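Long-range contact in AtFKBP42 (Arabidopsis thaliana, PDB 2F4E), which probably catalyses cis-trans isomerisation of prolyl peptide bonds and modulates the uptake of ABC-transporter substrates into the vacuole: residues S68-K79 / D148-D159. Residues are numbered along the deposited sequence; the frame is centred on the assembly and turned at random.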
ATOM      1  N   SER A  68       5.662  -3.762 -13.828  1.00 40.83           N
ATOM      2  CA  SER A  68       4.580  -4.741 -13.834  1.00 38.34           C
ATOM      3  C   SER A  68       3.210  -4.123 -13.510  1.00 37.26           C
ATOM      4  O   SER A  68       3.103  -3.144 -12.776  1.00 37.20           O
ATOM      5  CB  SER A  68       4.882  -5.843 -12.817  1.00 37.75           C
ATOM      6  OG  SER A  68       3.807  -6.763 -12.716  1.00 37.23           O
ATOM      7  N   THR A  69       2.158  -4.699 -14.073  1.00 38.57           N
ATOM      8  CA  THR A  69       0.802  -4.241 -13.801  1.00 39.54           C
ATOM      9  C   THR A  69       0.282  -5.033 -12.600  1.00 39.92           C
ATOM     10  O   THR A  69       0.315  -6.270 -12.580  1.00 41.18           O
ATOM     11  CB  THR A  69      -0.126  -4.477 -15.006  1.00 40.64           C
ATOM     12  OG1 THR A  69       0.276  -3.619 -16.079  1.00 43.58           O
ATOM     13  CG2 THR A  69      -1.565  -4.174 -14.644  1.00 40.16           C
ATOM     14  N   CYS A  70      -0.195  -4.315 -11.598  1.00 38.92           N
ATOM     15  CA  CYS A  70      -0.696  -4.950 -10.394  1.00 38.00           C
ATOM     16  C   CYS A  70      -2.158  -4.620 -10.125  1.00 37.57           C
ATOM     17  O   CYS A  70      -2.596  -3.477 -10.244  1.00 36.40           O
ATOM     18  CB  CYS A  70       0.150  -4.512  -9.198  1.00 39.30           C
ATOM     19  SG  CYS A  70       1.939  -4.402  -9.537  1.00 45.51           S
ATOM     20  N   PHE A  71      -2.907  -5.646  -9.760  1.00 34.63           N
ATOM     21  CA  PHE A  71      -4.310  -5.486  -9.417  1.00 36.24           C
ATOM     22  C   PHE A  71      -4.374  -5.728  -7.925  1.00 35.80           C
ATOM     23  O   PHE A  71      -3.881  -6.750  -7.438  1.00 34.18           O
ATOM     24  CB  PHE A  71      -5.150  -6.488 -10.199  1.00 35.09           C
ATOM     25  CG  PHE A  71      -5.296  -6.122 -11.641  1.00 37.07           C
ATOM     26  CD1 PHE A  71      -6.163  -5.102 -12.026  1.00 38.17           C
ATOM     27  CD2 PHE A  71      -4.511  -6.735 -12.606  1.00 37.53           C
ATOM     28  CE1 PHE A  71      -6.243  -4.697 -13.360  1.00 38.20           C
ATOM     29  CE2 PHE A  71      -4.583  -6.337 -13.938  1.00 38.56           C
ATOM     30  CZ  PHE A  71      -5.448  -5.316 -14.316  1.00 36.33           C
ATOM     31  N   LEU A  72      -4.957  -4.780  -7.196  1.00 34.44           N
ATOM     32  CA  LEU A  72      -5.014  -4.913  -5.751  1.00 33.97           C
ATOM     33  C   LEU A  72      -6.162  -4.202  -5.040  1.00 31.88           C
ATOM     34  O   LEU A  72      -6.776  -3.269  -5.565  1.00 33.14           O
ATOM     35  CB  LEU A  72      -3.685  -4.432  -5.159  1.00 33.08           C
ATOM     36  CG  LEU A  72      -3.433  -2.926  -5.301  1.00 33.09           C
ATOM     37  CD1 LEU A  72      -3.584  -2.259  -3.964  1.00 35.46           C
ATOM     38  CD2 LEU A  72      -2.051  -2.683  -5.845  1.00 33.50           C
ATOM     39  N   HIS A  73      -6.438  -4.681  -3.834  1.00 29.18           N
ATOM     40  CA  HIS A  73      -7.452  -4.114  -2.958  1.00 29.49           C
ATOM     41  C   HIS A  73      -6.674  -3.477  -1.809  1.00 30.01           C
ATOM     42  O   HIS A  73      -5.579  -3.928  -1.482  1.00 28.78           O
ATOM     43  CB  HIS A  73      -8.350  -5.204  -2.381  1.00 28.18           C
ATOM     44  CG  HIS A  73      -9.560  -5.499  -3.196  1.00 29.77           C
ATOM     45  ND1 HIS A  73     -10.424  -4.507  -3.637  1.00 33.53           N
ATOM     46  CD2 HIS A  73     -10.105  -6.664  -3.608  1.00 27.75           C
ATOM     47  CE1 HIS A  73     -11.431  -5.055  -4.275  1.00 32.72           C
ATOM     48  NE2 HIS A  73     -11.265  -6.371  -4.274  1.00 32.44           N
ATOM     49  N   TYR A  74      -7.226  -2.439  -1.194  1.00 31.35           N
ATOM     50  CA  TYR A  74      -6.539  -1.818  -0.071  1.00 29.71           C
ATOM     51  C   TYR A  74      -7.365  -0.800   0.702  1.00 30.51           C
ATOM     52  O   TYR A  74      -8.334  -0.240   0.191  1.00 31.71           O
ATOM     53  CB  TYR A  74      -5.240  -1.153  -0.541  1.00 29.90           C
ATOM     54  CG  TYR A  74      -5.399   0.230  -1.140  1.00 32.72           C
ATOM     55  CD1 TYR A  74      -5.399   1.371  -0.335  1.00 33.09           C
ATOM     56  CD2 TYR A  74      -5.550   0.398  -2.516  1.00 32.10           C
ATOM     57  CE1 TYR A  74      -5.542   2.640  -0.895  1.00 33.65           C
ATOM     58  CE2 TYR A  74      -5.691   1.652  -3.077  1.00 32.94           C
ATOM     59  CZ  TYR A  74      -5.689   2.774  -2.273  1.00 35.72           C
ATOM     60  OH  TYR A  74      -5.840   4.021  -2.842  1.00 39.96           O
ATOM     61  N   ARG A  75      -6.976  -0.595   1.953  1.00 29.58           N
ATOM     62  CA  ARG A  75      -7.613   0.392   2.815  1.00 30.80           C
ATOM     63  C   ARG A  75      -6.492   1.315   3.245  1.00 28.32           C
ATOM     64  O   ARG A  75      -5.343   0.886   3.361  1.00 31.93           O
ATOM     65  CB  ARG A  75      -8.238  -0.250   4.052  1.00 28.36           C
ATOM     66  CG  ARG A  75      -9.395  -1.175   3.761  1.00 30.12           C
ATOM     67  CD  ARG A  75     -10.074  -1.604   5.051  1.00 30.82           C
ATOM     68  NE  ARG A  75     -11.183  -2.514   4.795  1.00 30.80           N
ATOM     69  CZ  ARG A  75     -11.078  -3.833   4.672  1.00 33.72           C
ATOM     70  NH1 ARG A  75      -9.900  -4.432   4.793  1.00 30.36           N
ATOM     71  NH2 ARG A  75     -12.159  -4.547   4.388  1.00 34.66           N
ATOM     72  N   ALA A  76      -6.813   2.580   3.464  1.00 28.08           N
ATOM     73  CA  ALA A  76      -5.796   3.525   3.875  1.00 27.18           C
ATOM     74  C   ALA A  76      -6.275   4.313   5.080  1.00 27.32           C
ATOM     75  O   ALA A  76      -7.426   4.753   5.134  1.00 29.82           O
ATOM     76  CB  ALA A  76      -5.454   4.454   2.730  1.00 29.54           C
ATOM     77  N   TRP A  77      -5.383   4.486   6.042  1.00 28.90           N
ATOM     78  CA  TRP A  77      -5.695   5.196   7.274  1.00 33.78           C
ATOM     79  C   TRP A  77      -4.574   6.183   7.575  1.00 37.09           C
ATOM     80  O   TRP A  77      -3.392   5.864   7.393  1.00 37.59           O
ATOM     81  CB  TRP A  77      -5.753   4.219   8.452  1.00 31.33           C
ATOM     82  CG  TRP A  77      -6.915   3.297   8.527  1.00 34.84           C
ATOM     83  CD1 TRP A  77      -8.144   3.575   9.051  1.00 34.73           C
ATOM     84  CD2 TRP A  77      -6.951   1.929   8.117  1.00 34.01           C
ATOM     85  NE1 TRP A  77      -8.943   2.465   8.995  1.00 36.01           N
ATOM     86  CE2 TRP A  77      -8.237   1.439   8.425  1.00 32.51           C
ATOM     87  CE3 TRP A  77      -6.021   1.066   7.518  1.00 35.93           C
ATOM     88  CZ2 TRP A  77      -8.618   0.130   8.156  1.00 32.43           C
ATOM     89  CZ3 TRP A  77      -6.403  -0.234   7.254  1.00 33.19           C
ATOM     90  CH2 TRP A  77      -7.692  -0.690   7.572  1.00 33.82           C
ATOM     91  N   THR A  78      -4.936   7.377   8.031  1.00 37.43           N
ATOM     92  CA  THR A  78      -3.941   8.362   8.428  1.00 41.27           C
ATOM     93  C   THR A  78      -3.519   7.836   9.796  1.00 41.59           C
ATOM     94  O   THR A  78      -4.363   7.466  10.615  1.00 38.70           O
ATOM     95  CB  THR A  78      -4.539   9.756   8.613  1.00 41.32           C
ATOM     96  OG1 THR A  78      -5.778   9.669   9.332  1.00 42.45           O
ATOM     97  CG2 THR A  78      -4.780  10.416   7.262  1.00 41.81           C
ATOM     98  N   LYS A  79      -2.219   7.775  10.032  1.00 44.54           N
ATOM     99  CA  LYS A  79      -1.689   7.265  11.295  1.00 49.05           C
ATOM    100  C   LYS A  79      -2.088   8.032  12.539  1.00 51.82           C
ATOM    101  O   LYS A  79      -2.366   7.431  13.552  1.00 54.01           O
ATOM    102  CB  LYS A  79      -0.165   7.214  11.224  1.00 49.04           C
ATOM    103  CG  LYS A  79       0.396   6.120  10.361  1.00 49.61           C
ATOM    104  CD  LYS A  79       0.666   4.873  11.174  1.00 49.73           C
ATOM    105  CE  LYS A  79       1.629   3.956  10.447  1.00 50.55           C
ATOM    106  NZ  LYS A  79       2.226   2.959  11.388  1.00 48.91           N
ATOM    107  N   ASP A 148       1.654  10.619   8.185  1.00 36.55           N
ATOM    108  CA  ASP A 148       2.102   9.263   7.906  1.00 35.35           C
ATOM    109  C   ASP A 148       0.863   8.416   7.689  1.00 34.92           C
ATOM    110  O   ASP A 148      -0.175   8.672   8.286  1.00 35.13           O
ATOM    111  CB  ASP A 148       2.922   8.699   9.070  1.00 35.82           C
ATOM    112  CG  ASP A 148       4.346   9.223   9.085  1.00 39.77           C
ATOM    113  OD1 ASP A 148       4.852   9.554   7.994  1.00 42.76           O
ATOM    114  OD2 ASP A 148       4.958   9.310  10.171  1.00 38.11           O
ATOM    115  N   LEU A 149       0.977   7.410   6.836  1.00 32.98           N
ATOM    116  CA  LEU A 149      -0.150   6.560   6.522  1.00 31.64           C
ATOM    117  C   LEU A 149       0.063   5.086   6.800  1.00 32.35           C
ATOM    118  O   LEU A 149       1.194   4.608   6.968  1.00 30.89           O
ATOM    119  CB  LEU A 149      -0.503   6.723   5.050  1.00 30.88           C
ATOM    120  CG  LEU A 149      -0.724   8.133   4.504  1.00 30.89           C
ATOM    121  CD1 LEU A 149      -1.118   8.017   3.047  1.00 31.65           C
ATOM    122  CD2 LEU A 149      -1.813   8.840   5.292  1.00 29.61           C
ATOM    123  N   LEU A 150      -1.056   4.373   6.833  1.00 29.34           N
ATOM    124  CA  LEU A 150      -1.065   2.939   7.032  1.00 27.23           C
ATOM    125  C   LEU A 150      -1.893   2.365   5.894  1.00 28.56           C
ATOM    126  O   LEU A 150      -2.928   2.924   5.519  1.00 27.24           O
ATOM    127  CB  LEU A 150      -1.725   2.556   8.356  1.00 28.48           C
ATOM    128  CG  LEU A 150      -1.848   1.037   8.545  1.00 30.47           C
ATOM    129  CD1 LEU A 150      -0.481   0.466   8.785  1.00 30.93           C
ATOM    130  CD2 LEU A 150      -2.749   0.694   9.706  1.00 29.74           C
ATOM    131  N   TYR A 151      -1.429   1.259   5.340  1.00 26.04           N
ATOM    132  CA  TYR A 151      -2.149   0.597   4.267  1.00 28.10           C
ATOM    133  C   TYR A 151      -2.307  -0.874   4.586  1.00 28.74           C
ATOM    134  O   TYR A 151      -1.425  -1.504   5.154  1.00 28.31           O
ATOM    135  CB  TYR A 151      -1.407   0.701   2.938  1.00 27.91           C
ATOM    136  CG  TYR A 151      -1.275   2.078   2.344  1.00 28.92           C
ATOM    137  CD1 TYR A 151      -2.336   2.689   1.686  1.00 26.38           C
ATOM    138  CD2 TYR A 151      -0.051   2.738   2.372  1.00 24.13           C
ATOM    139  CE1 TYR A 151      -2.166   3.922   1.054  1.00 28.70           C
ATOM    140  CE2 TYR A 151       0.129   3.957   1.753  1.00 29.54           C
ATOM    141  CZ  TYR A 151      -0.920   4.542   1.102  1.00 26.65           C
ATOM    142  OH  TYR A 151      -0.694   5.745   0.499  1.00 30.16           O
ATOM    143  N   GLU A 152      -3.462  -1.406   4.231  1.00 28.71           N
ATOM    144  CA  GLU A 152      -3.738  -2.813   4.408  1.00 29.36           C
ATOM    145  C   GLU A 152      -3.973  -3.187   2.961  1.00 31.08           C
ATOM    146  O   GLU A 152      -5.044  -2.922   2.407  1.00 32.09           O
ATOM    147  CB  GLU A 152      -5.003  -3.036   5.232  1.00 30.53           C
ATOM    148  CG  GLU A 152      -5.274  -4.506   5.507  1.00 36.78           C
ATOM    149  CD  GLU A 152      -6.691  -4.794   5.998  1.00 40.13           C
ATOM    150  OE1 GLU A 152      -7.466  -3.858   6.266  1.00 40.75           O
ATOM    151  OE2 GLU A 152      -7.033  -5.990   6.126  1.00 42.35           O
ATOM    152  N   VAL A 153      -2.960  -3.768   2.336  1.00 29.78           N
ATOM    153  CA  VAL A 153      -3.079  -4.129   0.934  1.00 32.75           C
ATOM    154  C   VAL A 153      -3.018  -5.616   0.590  1.00 34.03           C
ATOM    155  O   VAL A 153      -2.237  -6.377   1.153  1.00 35.57           O
ATOM    156  CB  VAL A 153      -2.015  -3.386   0.091  1.00 33.19           C
ATOM    157  CG1 VAL A 153      -0.637  -3.604   0.689  1.00 33.34           C
ATOM    158  CG2 VAL A 153      -2.047  -3.879  -1.342  1.00 30.71           C
ATOM    159  N   GLU A 154      -3.868  -6.017  -0.344  1.00 30.83           N
ATOM    160  CA  GLU A 154      -3.889  -7.390  -0.805  1.00 34.18           C
ATOM    161  C   GLU A 154      -3.770  -7.382  -2.321  1.00 34.06           C
ATOM    162  O   GLU A 154      -4.627  -6.836  -3.023  1.00 35.80           O
ATOM    163  CB  GLU A 154      -5.173  -8.114  -0.384  1.00 32.41           C
ATOM    164  CG  GLU A 154      -5.215  -9.525  -0.934  1.00 41.03           C
ATOM    165  CD  GLU A 154      -6.379 -10.342  -0.425  1.00 44.43           C
ATOM    166  OE1 GLU A 154      -7.050  -9.904   0.531  1.00 47.50           O
ATOM    167  OE2 GLU A 154      -6.614 -11.428  -0.996  1.00 46.72           O
ATOM    168  N   VAL A 155      -2.695  -7.987  -2.811  1.00 33.86           N
ATOM    169  CA  VAL A 155      -2.434  -8.051  -4.236  1.00 32.70           C
ATOM    170  C   VAL A 155      -3.225  -9.165  -4.913  1.00 33.13           C
ATOM    171  O   VAL A 155      -3.064 -10.339  -4.602  1.00 33.94           O
ATOM    172  CB  VAL A 155      -0.925  -8.277  -4.514  1.00 35.24           C
ATOM    173  CG1 VAL A 155      -0.653  -8.221  -5.996  1.00 35.12           C
ATOM    174  CG2 VAL A 155      -0.092  -7.239  -3.783  1.00 32.77           C
ATOM    175  N   ILE A 156      -4.102  -8.779  -5.829  1.00 33.90           N
ATOM    176  CA  ILE A 156      -4.893  -9.747  -6.571  1.00 34.70           C
ATOM    177  C   ILE A 156      -3.952 -10.476  -7.540  1.00 35.79           C
ATOM    178  O   ILE A 156      -4.197 -11.627  -7.914  1.00 37.60           O
ATOM    179  CB  ILE A 156      -6.024  -9.035  -7.361  1.00 35.77           C
ATOM    180  CG1 ILE A 156      -6.965  -8.336  -6.383  1.00 31.20           C
ATOM    181  CG2 ILE A 156      -6.778 -10.031  -8.223  1.00 32.99           C
ATOM    182  CD1 ILE A 156      -8.146  -7.699  -7.022  1.00 35.33           C
ATOM    183  N   GLY A 157      -2.881  -9.799  -7.937  1.00 35.40           N
ATOM    184  CA  GLY A 157      -1.921 -10.399  -8.845  1.00 34.65           C
ATOM    185  C   GLY A 157      -1.311  -9.402  -9.801  1.00 33.79           C
ATOM    186  O   GLY A 157      -1.829  -8.297  -9.938  1.00 29.76           O
ATOM    187  N   PHE A 158      -0.205  -9.793 -10.438  1.00 35.09           N
ATOM    188  CA  PHE A 158       0.485  -8.957 -11.417  1.00 39.38           C
ATOM    189  C   PHE A 158       0.661  -9.677 -12.758  1.00 41.04           C
ATOM    190  O   PHE A 158       0.603 -10.910 -12.835  1.00 42.15           O
ATOM    191  CB  PHE A 158       1.860  -8.492 -10.926  1.00 44.04           C
ATOM    192  CG  PHE A 158       2.241  -8.984  -9.571  1.00 48.78           C
ATOM    193  CD1 PHE A 158       2.661 -10.293  -9.395  1.00 50.10           C
ATOM    194  CD2 PHE A 158       2.233  -8.114  -8.468  1.00 52.72           C
ATOM    195  CE1 PHE A 158       3.078 -10.744  -8.148  1.00 52.71           C
ATOM    196  CE2 PHE A 158       2.650  -8.550  -7.199  1.00 52.59           C
ATOM    197  CZ  PHE A 158       3.073  -9.877  -7.045  1.00 53.70           C
ATOM    198  N   ASP A 159       0.888  -8.911 -13.818  1.00 39.52           N
ATOM    199  CA  ASP A 159       1.016  -9.523 -15.130  1.00 43.36           C
ATOM    200  C   ASP A 159       2.426  -9.945 -15.524  1.00 44.09           C
ATOM    201  O   ASP A 159       2.600 -10.772 -16.416  1.00 44.73           O
ATOM    202  CB  ASP A 159       0.413  -8.597 -16.197  1.00 42.29           C
ATOM    203  CG  ASP A 159       1.288  -7.391 -16.505  1.00 43.23           C
ATOM    204  OD1 ASP A 159       2.156  -7.039 -15.683  1.00 42.62           O
ATOM    205  OD2 ASP A 159       1.095  -6.786 -17.583  1.00 44.40           O
TER
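Two long strands, 69-78 and 149-158, run antiparallel through the middle of the curled FKBP-type sheet, with 84-87 and 95-98 bonded to the far edge of the first and 121-126 paired with the second. A ladder of backbone bonds holds them together, from Lys79 N on Asp148 O to Asp159 N on Thr69 O. A classic beta bulge interrupts it where Ile156 and Gly157 both face Phe71: Phe71 O takes Ile156 N at 2.6 Å and Gly157 N at 3.2 Å. On one face, Glu152, with CG anti to its own N (chi1 -177°), stretches out alongside the extended Arg75 chain, and Arg75 NH1 meets Glu152 OE1 from above the carboxylate plane, at 2.9 Å, in a salt bridge. Glu152 OE1 also sits at the edge of the Trp77 indole, 3.4 Å from CH2, carboxylate and ring only 16° from coplanar. Arg75 NE is held by Asp87; a leucine here would probably leave Asp87 and Glu152 OE1 without the cation that links them, with a weak, long pair to Arg121 remaining for Glu152. The other face is largely apolar: Leu72 CD1 presses on Val153 CG2 at 3.4 Å, and Tyr74, its OH on Glu86, meets Tyr151 obliquely, CD1 to CD1 3.9 Å, planes 72° apart. Beyond the bulge, Cys70 SG approaches the Phe158 ring edge, 3.9 Å from CD2, and Asp159 OD1 accepts Thr69 N at 2.8 Å.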